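Local coordinates for protein dTDP-4-amino-4,6-dideoxyglucose formyltransferase (Shewanella sp. FDAARGOS_354, PDB 6V2T) that probably transfers a formyl group from a folate cofactor to the amino group of dTDP-4-amino-4,6-dideoxyglucose, a nucleotide-linked sugar probably destined for the O-antigen of lipopolysaccharide, at residues M23-V29 / S52-R58. Sequence-based numbering, arbitrary orientation.
Sequences MMHVLIV and SVTFDYR
Ile28 reaches across to Phe55 and Tyr57 and illustrates how side chains on one face of a parallel strand pair pack across the register. Its CB lies 3.8 Å from Tyr57 CD2, and CG2 lies 3.9 Å from the same Tyr57 CD2. With CG1 set beside the backbone N (chi1 -62°) and the chain then extended, CD1 is delivered between the two aromatics, 3.4 Å from Phe55 CD1 and 3.6 Å from Tyr57 CE2, oblique to both rings. Val26 continues the apolar row: CG1 meets Phe55 CD1, while CG2 touches Val53 CG1 at 3.6 Å. Beneath these side chains the backbones exchange six hydrogen bonds, from Met24 N to Ser52 O through Arg58 N to Ile28 O; that of Ile28 N to Asp56 O is nearly straight (172°). On the other face, Thr54 OG1 lies at the edge of the His25 ring, and the Leu27 side chain crosses that of Arg58 at about a right angle, CD1 lying 3.7 Å from Arg58 CG. In the Rossmann-like formyltransferase domain, crossover helix 33-45 packs on Ile28, Phe55 and Tyr57, Val194 of helix 171-194 meets Val26, Val53 and Phe55, and strand 94-98 lies beside 24-30 and strand 75-77 beside 53-60.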
loop_
_atom_site.group_PDB
_atom_site.type_symbol
_atom_site.label_atom_id
_atom_site.label_comp_id
_atom_site.label_asym_id
_atom_site.label_seq_id
_atom_site.Cartn_x
_atom_site.Cartn_y
_atom_site.Cartn_z
ATOM N N MET B 23 -25.822 -21.635 -39.459
ATOM C CA MET B 23 -25.259 -21.333 -38.123
ATOM C C MET B 23 -23.966 -20.518 -38.300
ATOM O O MET B 23 -23.047 -20.965 -39.025
ATOM C CB MET B 23 -24.999 -22.642 -37.360
ATOM C CG MET B 23 -24.519 -22.477 -35.911
ATOM S SD MET B 23 -25.574 -21.466 -34.856
ATOM C CE MET B 23 -27.153 -22.309 -34.984
ATOM N N MET B 24 -23.913 -19.357 -37.665
ATOM C CA MET B 24 -22.645 -18.604 -37.477
ATOM C C MET B 24 -21.924 -19.109 -36.222
ATOM O O MET B 24 -22.562 -19.145 -35.163
ATOM C CB MET B 24 -22.918 -17.117 -37.324
ATOM C CG MET B 24 -21.628 -16.289 -37.474
ATOM S SD MET B 24 -21.989 -14.710 -36.843
ATOM C CE MET B 24 -20.477 -13.858 -37.313
ATOM N N HIS B 25 -20.655 -19.485 -36.376
ATOM C CA HIS B 25 -19.697 -19.870 -35.311
ATOM C C HIS B 25 -18.777 -18.686 -35.000
ATOM O O HIS B 25 -18.098 -18.203 -35.930
ATOM C CB HIS B 25 -18.909 -21.097 -35.770
ATOM C CG HIS B 25 -19.814 -22.154 -36.314
ATOM N ND1 HIS B 25 -19.954 -22.386 -37.668
ATOM C CD2 HIS B 25 -20.681 -22.982 -35.692
ATOM C CE1 HIS B 25 -20.840 -23.345 -37.855
ATOM N NE2 HIS B 25 -21.304 -23.723 -36.659
ATOM N N VAL B 26 -18.782 -18.228 -33.751
ATOM C CA VAL B 26 -17.891 -17.146 -33.238
ATOM C C VAL B 26 -16.916 -17.772 -32.248
ATOM O O VAL B 26 -17.400 -18.462 -31.298
ATOM C CB VAL B 26 -18.696 -16.009 -32.590
ATOM C CG1 VAL B 26 -17.789 -15.009 -31.888
ATOM C CG2 VAL B 26 -19.623 -15.333 -33.587
ATOM N N LEU B 27 -15.608 -17.585 -32.471
ATOM C CA LEU B 27 -14.550 -18.057 -31.551
ATOM C C LEU B 27 -14.103 -16.903 -30.641
ATOM O O LEU B 27 -13.616 -15.849 -31.132
ATOM C CB LEU B 27 -13.375 -18.665 -32.317
ATOM C CG LEU B 27 -12.166 -19.011 -31.443
ATOM C CD1 LEU B 27 -12.502 -20.179 -30.517
ATOM C CD2 LEU B 27 -10.950 -19.335 -32.296
ATOM N N ILE B 28 -14.215 -17.105 -29.329
ATOM C CA ILE B 28 -13.726 -16.123 -28.331
ATOM C C ILE B 28 -12.439 -16.687 -27.738
ATOM O O ILE B 28 -12.462 -17.803 -27.169
ATOM C CB ILE B 28 -14.855 -15.768 -27.353
ATOM C CG1 ILE B 28 -16.004 -15.109 -28.128
ATOM C CG2 ILE B 28 -14.355 -14.872 -26.233
ATOM C CD1 ILE B 28 -17.282 -15.065 -27.370
ATOM N N VAL B 29 -11.322 -15.997 -28.007
ATOM C CA VAL B 29 -9.988 -16.341 -27.451
ATOM C C VAL B 29 -9.676 -15.323 -26.366
ATOM O O VAL B 29 -9.661 -14.107 -26.645
ATOM C CB VAL B 29 -8.867 -16.361 -28.495
ATOM C CG1 VAL B 29 -7.580 -16.914 -27.901
ATOM C CG2 VAL B 29 -9.254 -17.146 -29.729
ATOM N N SER B 52 -29.078 -18.024 -34.034
ATOM C CA SER B 52 -28.288 -18.666 -35.121
ATOM C C SER B 52 -26.779 -18.402 -34.963
ATOM O O SER B 52 -26.039 -18.645 -35.953
ATOM C CB SER B 52 -28.764 -18.227 -36.477
ATOM O OG SER B 52 -30.180 -18.216 -36.554
ATOM N N VAL B 53 -26.319 -17.981 -33.776
ATOM C CA VAL B 53 -24.857 -17.795 -33.499
ATOM C C VAL B 53 -24.445 -18.740 -32.370
ATOM O O VAL B 53 -25.071 -18.642 -31.303
ATOM C CB VAL B 53 -24.537 -16.340 -33.126
ATOM C CG1 VAL B 53 -23.036 -16.121 -33.008
ATOM C CG2 VAL B 53 -25.158 -15.346 -34.092
ATOM N N THR B 54 -23.436 -19.597 -32.559
ATOM C CA THR B 54 -22.814 -20.314 -31.409
ATOM C C THR B 54 -21.392 -19.803 -31.133
ATOM O O THR B 54 -20.551 -19.701 -32.084
ATOM C CB THR B 54 -22.894 -21.836 -31.540
ATOM O OG1 THR B 54 -22.005 -22.296 -32.551
ATOM C CG2 THR B 54 -24.298 -22.289 -31.871
ATOM N N PHE B 55 -21.154 -19.524 -29.849
ATOM C CA PHE B 55 -19.882 -19.037 -29.264
ATOM C C PHE B 55 -19.096 -20.196 -28.656
ATOM O O PHE B 55 -19.639 -20.911 -27.797
ATOM C CB PHE B 55 -20.198 -18.004 -28.199
ATOM C CG PHE B 55 -20.858 -16.775 -28.744
ATOM C CD1 PHE B 55 -20.095 -15.730 -29.223
ATOM C CD2 PHE B 55 -22.236 -16.664 -28.782
ATOM C CE1 PHE B 55 -20.704 -14.591 -29.705
ATOM C CE2 PHE B 55 -22.843 -15.523 -29.286
ATOM C CZ PHE B 55 -22.077 -14.491 -29.741
ATOM N N ASP B 56 -17.868 -20.391 -29.135
ATOM C CA ASP B 56 -16.844 -21.293 -28.551
ATOM C C ASP B 56 -15.803 -20.437 -27.830
ATOM O O ASP B 56 -15.555 -19.319 -28.290
ATOM C CB ASP B 56 -16.164 -22.128 -29.620
ATOM C CG ASP B 56 -17.101 -23.143 -30.236
ATOM O OD1 ASP B 56 -18.172 -23.320 -29.681
ATOM O OD2 ASP B 56 -16.737 -23.721 -31.253
ATOM N N TYR B 57 -15.264 -20.920 -26.715
ATOM C CA TYR B 57 -14.310 -20.162 -25.871
ATOM C C TYR B 57 -13.016 -20.960 -25.766
ATOM O O TYR B 57 -13.079 -22.175 -25.544
ATOM C CB TYR B 57 -14.928 -19.862 -24.506
ATOM C CG TYR B 57 -16.213 -19.083 -24.562
ATOM C CD1 TYR B 57 -17.413 -19.701 -24.876
ATOM C CD2 TYR B 57 -16.224 -17.714 -24.348
ATOM C CE1 TYR B 57 -18.599 -18.986 -24.934
ATOM C CE2 TYR B 57 -17.405 -16.990 -24.383
ATOM C CZ TYR B 57 -18.596 -17.627 -24.684
ATOM O OH TYR B 57 -19.749 -16.893 -24.725
ATOM N N ARG B 58 -11.871 -20.289 -25.915
ATOM C CA ARG B 58 -10.534 -20.915 -25.783
ATOM C C ARG B 58 -9.591 -19.915 -25.101
ATOM O O ARG B 58 -9.822 -18.670 -25.222
ATOM C CB ARG B 58 -10.014 -21.346 -27.158
ATOM C CG ARG B 58 -10.943 -22.273 -27.932
ATOM C CD ARG B 58 -10.975 -23.696 -27.399
ATOM N NE ARG B 58 -11.722 -24.589 -28.271
ATOM C CZ ARG B 58 -13.017 -24.827 -28.164
ATOM N NH1 ARG B 58 -13.615 -25.648 -29.010
ATOM N NH2 ARG B 58 -13.711 -24.251 -27.205
#